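Local structure of sulfur oxidation protein soxB (Thermus thermophilus, 2WDD) at residues Pro24-Ala29 and Asn326-Val331; Gly105-Leu110 and Leu332-Glu337; Pro200-His205 and Ala213-Ser218; Ala255-Leu260 and Leu317-Gly322. The protein hydrolyses the sulfur-sulfur bond of cysteine S-thiosulfonate intermediates in the Sox pathway of sulfur oxidation, and carries two manganese ions. All blocks are in the same frame, centred on the assembly; numbering follows the deposited sequence. Where two conformers were deposited one is given.

All four contacts lie in the metal-bearing part of the chain, built on two mixed sheets. Interactions 1 and 2 follow one another along strand 323-333, their centres about 19 Å apart. Interaction 1 lies on the outer face of the first sheet, and interaction 2 fixes a helix against the end of the same strand. Interaction 3 is the edge hairpin of the second sheet, and interaction 4 joins the two. Interaction 4 touches interaction 1 through D28 and A29 at L317, and interaction 3 through backbone pairing of V259 with A213 and V215. Interactions 2 and 3 come nearest the metals: a manganese ion is about 13 Å from the L107 side chain and about 14 Å from G216.

Interaction 1. Residues Pro24-Ala29 and Asn326-Val331; sequences PPYGDA and NLRVRV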
loop_
_atom_site.group_PDB
_atom_site.type_symbol
_atom_site.label_atom_id
_atom_site.label_comp_id
_atom_site.label_asym_id
_atom_site.label_seq_id
_atom_site.Cartn_x
_atom_site.Cartn_y
_atom_site.Cartn_z
ATOM N N PRO A 24 -15.006 22.915 -11.023
ATOM C CA PRO A 24 -15.932 23.927 -10.506
ATOM C C PRO A 24 -16.292 23.597 -9.063
ATOM O O PRO A 24 -16.071 22.475 -8.600
ATOM C CB PRO A 24 -17.162 23.770 -11.408
ATOM C CG PRO A 24 -17.073 22.391 -11.956
ATOM C CD PRO A 24 -15.611 22.094 -12.086
ATOM N N PRO A 25 -16.851 24.570 -8.329
ATOM C CA PRO A 25 -17.220 24.320 -6.931
ATOM C C PRO A 25 -18.328 23.277 -6.824
ATOM O O PRO A 25 -19.115 23.098 -7.752
ATOM C CB PRO A 25 -17.748 25.684 -6.454
ATOM C CG PRO A 25 -17.180 26.681 -7.414
ATOM C CD PRO A 25 -17.091 25.966 -8.728
ATOM N N TYR A 26 -18.382 22.591 -5.686
ATOM C CA TYR A 26 -19.419 21.605 -5.423
ATOM C C TYR A 26 -19.514 21.324 -3.932
ATOM O O TYR A 26 -18.522 20.972 -3.299
ATOM C CB TYR A 26 -19.150 20.287 -6.161
ATOM C CG TYR A 26 -20.260 19.262 -5.986
ATOM C CD1 TYR A 26 -21.251 19.108 -6.951
ATOM C CD2 TYR A 26 -20.343 18.481 -4.837
ATOM C CE1 TYR A 26 -22.283 18.196 -6.783
ATOM C CE2 TYR A 26 -21.370 17.560 -4.664
ATOM C CZ TYR A 26 -22.331 17.418 -5.641
ATOM O OH TYR A 26 -23.343 16.496 -5.485
ATOM N N GLY A 27 -20.711 21.479 -3.380
ATOM C CA GLY A 27 -20.979 21.157 -1.994
ATOM C C GLY A 27 -20.527 22.103 -0.900
ATOM O O GLY A 27 -20.143 23.254 -1.145
ATOM N N ASP A 28 -20.593 21.586 0.324
ATOM C CA ASP A 28 -20.283 22.328 1.535
ATOM C C ASP A 28 -18.884 22.078 2.075
ATOM O O ASP A 28 -18.336 22.913 2.796
ATOM C CB ASP A 28 -21.286 21.942 2.619
ATOM C CG ASP A 28 -22.723 22.032 2.140
ATOM O OD1 ASP A 28 -23.173 23.163 1.866
ATOM O OD2 ASP A 28 -23.401 20.986 2.033
ATOM N N ALA A 29 -18.333 20.906 1.778
ATOM C CA ALA A 29 -17.021 20.550 2.303
ATOM C C ALA A 29 -16.240 19.772 1.269
ATOM O O ALA A 29 -16.810 19.038 0.460
ATOM C CB ALA A 29 -17.173 19.715 3.571
ATOM N N ASN A 326 -25.193 14.090 -1.283
ATOM C CA ASN A 326 -24.566 13.721 -2.534
ATOM C C ASN A 326 -23.077 14.035 -2.455
ATOM O O ASN A 326 -22.625 14.722 -1.541
ATOM C CB ASN A 326 -25.213 14.469 -3.703
ATOM C CG ASN A 326 -25.318 13.612 -4.955
ATOM O OD1 ASN A 326 -24.462 12.768 -5.213
ATOM N ND2 ASN A 326 -26.371 13.828 -5.743
ATOM N N LEU A 327 -22.318 13.520 -3.411
ATOM C CA LEU A 327 -20.882 13.766 -3.420
ATOM C C LEU A 327 -20.304 13.712 -4.814
ATOM O O LEU A 327 -20.847 13.059 -5.707
ATOM C CB LEU A 327 -20.154 12.751 -2.531
ATOM C CG LEU A 327 -19.977 11.329 -3.082
ATOM C CD1 LEU A 327 -19.154 10.498 -2.078
ATOM C CD2 LEU A 327 -21.314 10.679 -3.356
ATOM N N ARG A 328 -19.177 14.384 -4.985
ATOM C CA ARG A 328 -18.448 14.351 -6.234
ATOM C C ARG A 328 -17.044 13.841 -5.907
ATOM O O ARG A 328 -16.381 14.367 -5.023
ATOM C CB ARG A 328 -18.367 15.736 -6.864
ATOM C CG ARG A 328 -17.697 15.723 -8.228
ATOM C CD ARG A 328 -17.559 17.120 -8.807
ATOM N NE ARG A 328 -16.651 17.948 -8.020
ATOM C CZ ARG A 328 -16.439 19.243 -8.235
ATOM N NH1 ARG A 328 -17.054 19.867 -9.234
ATOM N NH2 ARG A 328 -15.600 19.911 -7.456
ATOM N N VAL A 329 -16.612 12.804 -6.612
ATOM C CA VAL A 329 -15.304 12.209 -6.378
ATOM C C VAL A 329 -14.470 12.378 -7.631
ATOM O O VAL A 329 -14.922 12.069 -8.740
ATOM C CB VAL A 329 -15.449 10.701 -6.061
ATOM C CG1 VAL A 329 -14.082 10.024 -6.001
ATOM C CG2 VAL A 329 -16.249 10.481 -4.774
ATOM N N ARG A 330 -13.247 12.865 -7.462
ATOM C CA ARG A 330 -12.333 12.997 -8.576
ATOM C C ARG A 330 -10.963 12.507 -8.160
ATOM O O ARG A 330 -10.419 12.962 -7.163
ATOM C CB ARG A 330 -12.234 14.444 -9.052
ATOM C CG ARG A 330 -13.513 14.958 -9.694
ATOM C CD ARG A 330 -13.798 14.249 -11.012
ATOM N NE ARG A 330 -14.958 14.827 -11.690
ATOM C CZ ARG A 330 -16.199 14.379 -11.537
ATOM N NH1 ARG A 330 -16.434 13.346 -10.741
ATOM N NH2 ARG A 330 -17.206 14.960 -12.181
ATOM N N VAL A 331 -10.408 11.592 -8.945
ATOM C CA VAL A 331 -9.054 11.110 -8.724
ATOM C C VAL A 331 -8.163 12.073 -9.493
ATOM O O VAL A 331 -8.215 12.123 -10.727
ATOM C CB VAL A 331 -8.892 9.671 -9.271
ATOM C CG1 VAL A 331 -7.398 9.269 -9.279
ATOM C CG2 VAL A 331 -9.729 8.687 -8.441
#
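The carbonyl of P24 is gripped by the guanidinium of R328, whose two terminal nitrogens both donate to this single oxygen. NH2 approaches P24 O at 2.8 Å, nearly along the C=O axis, whereas NH1, 2.9 Å from P24 O, stands above the carbonyl plane. The oxygen itself lies in the guanidinium plane, and the P24 ring packs beside the group, its CG 3.7 Å from R328 NH1. NH2 also forms a salt bridge with D316, which would offset the like charge of R314 close by. Y26 carries the rest of the contact. Its CB sits over the centre of the R328 guanidinium, 3.6 Å from CZ. The side chains of Y26 and R328 run past each other in opposite directions, with ring and guanidinium planes 31° apart. With CG anti to the backbone N (chi1 -176°), the Y26 ring receives R328 CB over one face in a CH-pi contact, 4.1 Å from the ring centroid. At the far end Y26 OH packs 3.3 Å from N326 CB, the ring nearly perpendicular to the N326 amide. Beyond G27, D28 and A29 both pair with L317 in a classic beta bulge. The segment thus spans strand 311-320 from strand 29-34 to the edge strand 323-333, on the outer face of one sheet of a metallophosphoesterase-type sandwich.

Interaction 2. Residues Gly105-Leu110 and Leu332-Glu337; sequences GALTAL and LPVLAE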
loop_
_atom_site.group_PDB
_atom_site.type_symbol
_atom_site.label_atom_id
_atom_site.label_comp_id
_atom_site.label_asym_id
_atom_site.label_seq_id
_atom_site.Cartn_x
_atom_site.Cartn_y
_atom_site.Cartn_z
ATOM N N GLY A 105 6.851 17.038 -3.459
ATOM C CA GLY A 105 6.762 18.373 -4.025
ATOM C C GLY A 105 5.482 18.548 -4.815
ATOM O O GLY A 105 4.667 19.432 -4.532
ATOM N N ALA A 106 5.284 17.675 -5.797
ATOM C CA ALA A 106 4.093 17.742 -6.637
ATOM C C ALA A 106 2.794 17.492 -5.868
ATOM O O ALA A 106 1.786 18.156 -6.116
ATOM C CB ALA A 106 4.216 16.794 -7.808
ATOM N N LEU A 107 2.809 16.542 -4.934
ATOM C CA LEU A 107 1.607 16.263 -4.146
ATOM C C LEU A 107 1.238 17.504 -3.334
ATOM O O LEU A 107 0.068 17.868 -3.225
ATOM C CB LEU A 107 1.808 15.031 -3.248
ATOM C CG LEU A 107 0.686 14.653 -2.270
ATOM C CD1 LEU A 107 -0.648 14.426 -2.988
ATOM C CD2 LEU A 107 1.060 13.438 -1.428
ATOM N N THR A 108 2.250 18.177 -2.792
ATOM C CA THR A 108 2.015 19.414 -2.038
ATOM C C THR A 108 1.452 20.506 -2.943
ATOM O O THR A 108 0.492 21.188 -2.579
ATOM C CB THR A 108 3.297 19.881 -1.356
ATOM O OG1 THR A 108 3.750 18.862 -0.460
ATOM C CG2 THR A 108 3.052 21.168 -0.579
ATOM N N ALA A 109 2.041 20.665 -4.125
ATOM C CA ALA A 109 1.575 21.672 -5.077
ATOM C C ALA A 109 0.101 21.449 -5.417
ATOM O O ALA A 109 -0.697 22.393 -5.447
ATOM C CB ALA A 109 2.425 21.636 -6.348
ATOM N N LEU A 110 -0.259 20.190 -5.652
ATOM C CA LEU A 110 -1.635 19.841 -5.980
ATOM C C LEU A 110 -2.591 20.082 -4.811
ATOM O O LEU A 110 -3.659 20.670 -4.979
ATOM C CB LEU A 110 -1.716 18.386 -6.450
ATOM C CG LEU A 110 -3.107 17.905 -6.877
ATOM C CD1 LEU A 110 -3.706 18.850 -7.923
ATOM C CD2 LEU A 110 -3.009 16.487 -7.414
ATOM N N LEU A 332 -7.378 12.870 -8.774
ATOM C CA LEU A 332 -6.485 13.839 -9.418
ATOM C C LEU A 332 -5.071 13.276 -9.553
ATOM O O LEU A 332 -4.377 13.065 -8.562
ATOM C CB LEU A 332 -6.452 15.145 -8.631
ATOM C CG LEU A 332 -7.818 15.749 -8.314
ATOM C CD1 LEU A 332 -7.652 16.988 -7.444
ATOM C CD2 LEU A 332 -8.567 16.083 -9.610
ATOM N N PRO A 333 -4.628 13.019 -10.790
ATOM C CA PRO A 333 -3.276 12.469 -10.939
ATOM C C PRO A 333 -2.180 13.432 -10.470
ATOM O O PRO A 333 -2.189 14.621 -10.805
ATOM C CB PRO A 333 -3.160 12.206 -12.454
ATOM C CG PRO A 333 -4.592 12.224 -12.968
ATOM C CD PRO A 333 -5.299 13.213 -12.086
ATOM N N VAL A 334 -1.251 12.926 -9.665
ATOM C CA VAL A 334 -0.106 13.729 -9.226
ATOM C C VAL A 334 0.999 13.541 -10.266
ATOM O O VAL A 334 1.775 12.577 -10.209
ATOM C CB VAL A 334 0.371 13.322 -7.816
ATOM C CG1 VAL A 334 1.557 14.185 -7.392
ATOM C CG2 VAL A 334 -0.750 13.468 -6.815
ATOM N N LEU A 335 1.025 14.418 -11.270
ATOM C CA LEU A 335 2.009 14.309 -12.339
ATOM C C LEU A 335 2.992 15.460 -12.232
ATOM O O LEU A 335 2.653 16.602 -12.524
ATOM C CB LEU A 335 1.322 14.317 -13.704
ATOM C CG LEU A 335 0.415 13.115 -14.011
ATOM C CD1 LEU A 335 -0.489 13.429 -15.186
ATOM C CD2 LEU A 335 1.250 11.874 -14.307
ATOM N N ALA A 336 4.196 15.156 -11.763
ATOM C CA ALA A 336 5.223 16.172 -11.554
ATOM C C ALA A 336 5.530 17.033 -12.775
ATOM O O ALA A 336 5.886 18.205 -12.632
ATOM C CB ALA A 336 6.501 15.547 -11.008
ATOM N N GLU A 337 5.411 16.464 -13.971
ATOM C CA GLU A 337 5.668 17.242 -15.185
ATOM C C GLU A 337 4.523 18.193 -15.515
ATOM O O GLU A 337 4.644 19.022 -16.416
ATOM C CB GLU A 337 5.903 16.320 -16.389
ATOM C CG GLU A 337 7.146 15.488 -16.284
ATOM C CD GLU A 337 7.464 14.745 -17.566
ATOM O OE1 GLU A 337 6.808 15.005 -18.602
ATOM O OE2 GLU A 337 8.381 13.905 -17.532
#
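L332, at the end of the edge strand 323-333, meets helix 104-120 through its backbone and CB: L110 CD2 lies 3.9 Å from L332 CB and equally close to L332 O. The same methyl reaches the carbonyl of P333, at 4.0 Å from P333 O, an oxygen that also accepts a hydrogen bond from the hydroxyl of Y21. The proline ring turns from the helix to L85 of helix 81-86. V334 is the wedge of the contact. Its CG1, anti to the backbone N (chi1 -180°), rests on the helix backbone at A106 and L107, 3.7 Å from A106 CB and 3.6 Å from L107 N. CG2, the other branch, packs against L110 CD2 at 3.8 Å and L107 CD1 at 3.9 Å. An alanine in place of V334 would probably open a gap between the strand end and the helix, leaving A106, L107 and L110 without the methyl groups they close around. Helix 104-120 precedes strand 124-129, which runs parallel to its neighbour 29-34, so this is the helix of a beta-alpha-beta connection laid against the sheet, and L110 also packs on L312 of strand 311-320. L107 continues from V334 toward W151 of helix 146-155, and its side chain is about 10 Å from that of D36, a manganese ligand. Past V334 the backbone turns, and A336 brings its CB 4.1 Å from A106 CB and also touches P43.

Interaction 3. Residues Pro200-His205 and Ala213-Ser218; sequences PAYRIH and AVVGAS
R203 and V214 form a hydrogen-bonded antiparallel pair, each backbone N-H donating to the other's carbonyl: V214 N to R203 O at 2.9 Å and R203 N to V214 O at 3.0 Å. A third bond, from G216 N to A201 O at 2.9 Å, is nearly straight, with an N-H...O angle of 166°. Around these rungs the flanking pairs Y202-V215 and I204-A213 are non-hydrogen-bonded, and the CA-H groups of Y202, A213 and V215 approach the same carbonyls, as Y202 CA does V214 O at 3.1 Å. The side chains of those pairs share one face. Y202 CB packs on V215 CG2 at 3.7 Å, but CG stands between the backbone N and the carbonyl carbon (chi1 66°), and the ring leads away from the partner strand toward K249 and A250 of helix 240-252. The Y202 hydroxyl ends in a hydrogen bond with E253. Next along this face, I204 CG1 lies 3.9 Å from A213 CB, and the small A213 also touches A250. On the other face the H205 ring slants across V214, CD2 being 4.2 Å from V214 CG2, while H205 NE2 hydrogen-bonds with H159 of the first sheet and V214 packs on L261. The result is a beta hairpin, strands 202-207 and 210-217, that forms the edge of the second sheet of the alpha/beta sandwich and lies between a helix and the facing sheet.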
loop_
_atom_site.group_PDB
_atom_site.type_symbol
_atom_site.label_atom_id
_atom_site.label_comp_id
_atom_site.label_asym_id
_atom_site.label_seq_id
_atom_site.Cartn_x
_atom_site.Cartn_y
_atom_site.Cartn_z
ATOM N N PRO A 200 -7.677 9.995 20.299
ATOM C CA PRO A 200 -9.093 10.304 20.075
ATOM C C PRO A 200 -9.641 9.452 18.932
ATOM O O PRO A 200 -8.941 9.186 17.951
ATOM C CB PRO A 200 -9.068 11.782 19.661
ATOM C CG PRO A 200 -7.772 12.321 20.198
ATOM C CD PRO A 200 -6.807 11.168 20.099
ATOM N N ALA A 201 -10.899 9.039 19.051
ATOM C CA ALA A 201 -11.534 8.226 18.013
ATOM C C ALA A 201 -11.953 9.087 16.835
ATOM O O ALA A 201 -11.941 8.632 15.689
ATOM C CB ALA A 201 -12.748 7.504 18.571
ATOM N N TYR A 202 -12.373 10.317 17.114
ATOM C CA TYR A 202 -12.864 11.190 16.053
ATOM C C TYR A 202 -12.723 12.670 16.384
ATOM O O TYR A 202 -12.441 13.047 17.527
ATOM C CB TYR A 202 -14.348 10.879 15.764
ATOM C CG TYR A 202 -15.287 11.208 16.915
ATOM C CD1 TYR A 202 -15.732 12.505 17.122
ATOM C CD2 TYR A 202 -15.721 10.218 17.786
ATOM C CE1 TYR A 202 -16.576 12.814 18.181
ATOM C CE2 TYR A 202 -16.549 10.514 18.858
ATOM C CZ TYR A 202 -16.978 11.811 19.044
ATOM O OH TYR A 202 -17.814 12.090 20.100
ATOM N N ARG A 203 -12.913 13.504 15.366
ATOM C CA ARG A 203 -12.915 14.953 15.536
ATOM C C ARG A 203 -14.066 15.511 14.710
ATOM O O ARG A 203 -14.229 15.134 13.557
ATOM C CB ARG A 203 -11.603 15.586 15.081
ATOM C CG ARG A 203 -11.587 17.113 15.195
ATOM C CD ARG A 203 -11.750 17.573 16.646
ATOM N NE ARG A 203 -10.887 16.789 17.522
ATOM C CZ ARG A 203 -11.211 16.384 18.746
ATOM N NH1 ARG A 203 -12.362 16.749 19.294
ATOM N NH2 ARG A 203 -10.357 15.648 19.439
ATOM N N ILE A 204 -14.851 16.412 15.295
ATOM C CA ILE A 204 -15.949 17.045 14.571
ATOM C C ILE A 204 -15.486 18.392 14.050
ATOM O O ILE A 204 -14.869 19.176 14.777
ATOM C CB ILE A 204 -17.222 17.170 15.429
ATOM C CG1 ILE A 204 -17.783 15.787 15.759
ATOM C CG2 ILE A 204 -18.282 18.007 14.694
ATOM C CD1 ILE A 204 -18.843 15.799 16.845
ATOM N N HIS A 205 -15.760 18.646 12.775
ATOM C CA HIS A 205 -15.362 19.882 12.124
ATOM C C HIS A 205 -16.580 20.656 11.648
ATOM O O HIS A 205 -17.517 20.077 11.112
ATOM C CB HIS A 205 -14.506 19.567 10.904
ATOM C CG HIS A 205 -13.159 19.015 11.245
ATOM N ND1 HIS A 205 -12.050 19.816 11.418
ATOM C CD2 HIS A 205 -12.739 17.741 11.430
ATOM C CE1 HIS A 205 -11.008 19.058 11.722
ATOM N NE2 HIS A 205 -11.401 17.797 11.739
ATOM N N ALA A 213 -18.023 14.691 11.230
ATOM C CA ALA A 213 -17.088 13.937 12.069
ATOM C C ALA A 213 -16.149 13.109 11.188
ATOM O O ALA A 213 -16.601 12.435 10.265
ATOM C CB ALA A 213 -17.844 12.997 13.001
ATOM N N VAL A 214 -14.861 13.118 11.532
ATOM C CA VAL A 214 -13.865 12.260 10.886
ATOM C C VAL A 214 -13.479 11.268 11.984
ATOM O O VAL A 214 -12.942 11.666 13.029
ATOM C CB VAL A 214 -12.622 13.039 10.424
ATOM C CG1 VAL A 214 -11.556 12.083 9.834
ATOM C CG2 VAL A 214 -12.983 14.091 9.388
ATOM N N VAL A 215 -13.816 9.998 11.783
ATOM C CA VAL A 215 -13.488 8.931 12.728
ATOM C C VAL A 215 -12.280 8.211 12.144
ATOM O O VAL A 215 -12.215 8.015 10.933
ATOM C CB VAL A 215 -14.667 7.941 12.882
ATOM C CG1 VAL A 215 -14.332 6.813 13.870
ATOM C CG2 VAL A 215 -15.951 8.684 13.276
ATOM N N GLY A 216 -11.316 7.834 12.977
ATOM C CA GLY A 216 -10.154 7.124 12.474
ATOM C C GLY A 216 -10.092 5.658 12.868
ATOM O O GLY A 216 -10.485 5.264 13.966
ATOM N N ALA A 217 -9.560 4.845 11.965
ATOM C CA ALA A 217 -9.343 3.425 12.240
ATOM C C ALA A 217 -7.975 3.016 11.718
ATOM O O ALA A 217 -7.668 3.222 10.547
ATOM C CB ALA A 217 -10.420 2.562 11.610
ATOM N N SER A 218 -7.133 2.506 12.613
ATOM C CA SER A 218 -5.819 2.004 12.216
ATOM C C SER A 218 -5.909 0.511 11.875
ATOM O O SER A 218 -6.872 -0.171 12.225
ATOM C CB SER A 218 -4.795 2.242 13.323
ATOM O OG SER A 218 -4.401 3.599 13.336
#

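Interaction 4. Residues Ala255-Leu260 and Leu317-Gly322; sequences ANAVVL and LKLWKG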
loop_
_atom_site.group_PDB
_atom_site.type_symbol
_atom_site.label_atom_id
_atom_site.label_comp_id
_atom_site.label_asym_id
_atom_site.label_seq_id
_atom_site.Cartn_x
_atom_site.Cartn_y
_atom_site.Cartn_z
ATOM N N ALA A 255 -22.774 15.734 15.156
ATOM C CA ALA A 255 -22.320 15.475 13.790
ATOM C C ALA A 255 -23.499 15.148 12.877
ATOM O O ALA A 255 -24.323 14.305 13.205
ATOM C CB ALA A 255 -21.294 14.340 13.765
ATOM N N ASN A 256 -23.553 15.798 11.719
ATOM C CA ASN A 256 -24.609 15.530 10.738
ATOM C C ASN A 256 -24.170 14.386 9.830
ATOM O O ASN A 256 -24.991 13.579 9.392
ATOM C CB ASN A 256 -24.872 16.766 9.883
ATOM C CG ASN A 256 -25.364 17.937 10.705
ATOM O OD1 ASN A 256 -24.647 18.915 10.903
ATOM N ND2 ASN A 256 -26.561 17.804 11.255
ATOM N N ALA A 257 -22.868 14.330 9.559
ATOM C CA ALA A 257 -22.310 13.311 8.673
ATOM C C ALA A 257 -21.075 12.702 9.305
ATOM O O ALA A 257 -20.388 13.359 10.081
ATOM C CB ALA A 257 -21.962 13.913 7.321
ATOM N N VAL A 258 -20.798 11.449 8.965
ATOM C CA VAL A 258 -19.662 10.744 9.542
ATOM C C VAL A 258 -18.786 10.125 8.459
ATOM O O VAL A 258 -19.269 9.377 7.614
ATOM C CB VAL A 258 -20.140 9.672 10.549
ATOM C CG1 VAL A 258 -18.959 8.817 11.048
ATOM C CG2 VAL A 258 -20.867 10.331 11.725
ATOM N N VAL A 259 -17.503 10.455 8.495
ATOM C CA VAL A 259 -16.527 9.928 7.546
ATOM C C VAL A 259 -15.549 9.060 8.329
ATOM O O VAL A 259 -15.001 9.518 9.330
ATOM C CB VAL A 259 -15.750 11.075 6.860
ATOM C CG1 VAL A 259 -14.704 10.518 5.875
ATOM C CG2 VAL A 259 -16.707 12.048 6.174
ATOM N N LEU A 260 -15.318 7.831 7.871
ATOM C CA LEU A 260 -14.335 6.963 8.519
ATOM C C LEU A 260 -13.046 7.010 7.694
ATOM O O LEU A 260 -13.056 6.617 6.540
ATOM C CB LEU A 260 -14.831 5.512 8.604
ATOM C CG LEU A 260 -13.824 4.521 9.214
ATOM C CD1 LEU A 260 -13.641 4.814 10.709
ATOM C CD2 LEU A 260 -14.273 3.091 9.009
ATOM N N LEU A 317 -18.503 17.150 -0.721
ATOM C CA LEU A 317 -19.718 16.674 -0.092
ATOM C C LEU A 317 -20.836 17.697 0.027
ATOM O O LEU A 317 -20.635 18.796 0.560
ATOM C CB LEU A 317 -19.419 16.174 1.326
ATOM C CG LEU A 317 -18.256 15.193 1.480
ATOM C CD1 LEU A 317 -17.988 14.895 2.957
ATOM C CD2 LEU A 317 -18.553 13.921 0.698
ATOM N N LYS A 318 -22.037 17.296 -0.384
ATOM C CA LYS A 318 -23.223 18.102 -0.134
ATOM C C LYS A 318 -23.828 17.419 1.086
ATOM O O LYS A 318 -24.243 16.262 1.019
ATOM C CB LYS A 318 -24.219 17.989 -1.286
ATOM C CG LYS A 318 -24.042 19.026 -2.346
ATOM C CD LYS A 318 -25.158 18.902 -3.364
ATOM C CE LYS A 318 -25.073 19.986 -4.412
ATOM N NZ LYS A 318 -26.128 19.777 -5.445
ATOM N N LEU A 319 -23.858 18.114 2.213
ATOM C CA LEU A 319 -24.361 17.510 3.428
ATOM C C LEU A 319 -25.822 17.853 3.669
ATOM O O LEU A 319 -26.348 18.813 3.092
ATOM C CB LEU A 319 -23.537 17.989 4.634
ATOM C CG LEU A 319 -22.013 17.832 4.513
ATOM C CD1 LEU A 319 -21.307 18.446 5.720
ATOM C CD2 LEU A 319 -21.647 16.371 4.361
ATOM N N TRP A 320 -26.451 17.066 4.533
ATOM C CA TRP A 320 -27.793 17.343 5.027
ATOM C C TRP A 320 -27.831 16.999 6.508
ATOM O O TRP A 320 -26.869 16.437 7.052
ATOM C CB TRP A 320 -28.892 16.647 4.217
ATOM C CG TRP A 320 -29.047 15.171 4.443
ATOM C CD1 TRP A 320 -28.254 14.172 3.935
ATOM C CD2 TRP A 320 -30.104 14.514 5.158
ATOM N NE1 TRP A 320 -28.746 12.943 4.312
ATOM C CE2 TRP A 320 -29.885 13.123 5.053
ATOM C CE3 TRP A 320 -31.236 14.966 5.853
ATOM C CZ2 TRP A 320 -30.739 12.179 5.637
ATOM C CZ3 TRP A 320 -32.072 14.025 6.453
ATOM C CH2 TRP A 320 -31.832 12.650 6.321
ATOM N N LYS A 321 -28.913 17.372 7.179
ATOM C CA LYS A 321 -29.021 17.147 8.613
ATOM C C LYS A 321 -28.668 15.733 9.065
ATOM O O LYS A 321 -28.110 15.552 10.149
ATOM C CB LYS A 321 -30.409 17.547 9.125
ATOM C CG LYS A 321 -31.099 16.460 9.938
ATOM C CD LYS A 321 -32.408 16.956 10.545
ATOM C CE LYS A 321 -32.196 18.197 11.405
ATOM N NZ LYS A 321 -33.484 18.757 11.918
ATOM N N GLY A 322 -28.995 14.733 8.250
ATOM C CA GLY A 322 -28.769 13.344 8.600
ATOM C C GLY A 322 -27.668 12.586 7.874
ATOM O O GLY A 322 -27.602 11.366 7.988
#
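The side chain of N256, just before strand 257-262, ties the second sheet to the turn of K321 and G322 that ends strand 311-320 of the first, and below this polar link the two sheets pack through apolar side chains. N256 ND2 donates to K321 O at 2.9 Å with an N-H...O angle of 163°. The acceptor lies close to the amide plane, and the donor is tilted 21° from the carbonyl plane. N256 CB rests 3.5 Å from K321 O and from W320 O, with CG anti to its own carbonyl carbon (chi1 -62°), beside the backbone N. The other end of the amide, OD1, accepts from the backbone N-H of A211, so both ends of the flat group are held. An alanine at N256 would probably leave K321 O and A211 N without their shared partner and the turn freer to move. W320 folds back over this turn, with G322 N above its ring. One step into the strand, A257 CB meets L319 CD2 at 3.9 Å, and L319 N is hydrogen-bonded to D28 OD2. Deeper, V259 CG2 and L317 CD1 are a loose 4.5 Å apart, and V259 has alternative conformers, so this approach is less certain. L319 and A257 also pack on I324. Such face-to-face packing of two mixed sheets is the core of the metallophosphoesterase alpha/beta/beta/alpha sandwich, here at its end remote from the metals.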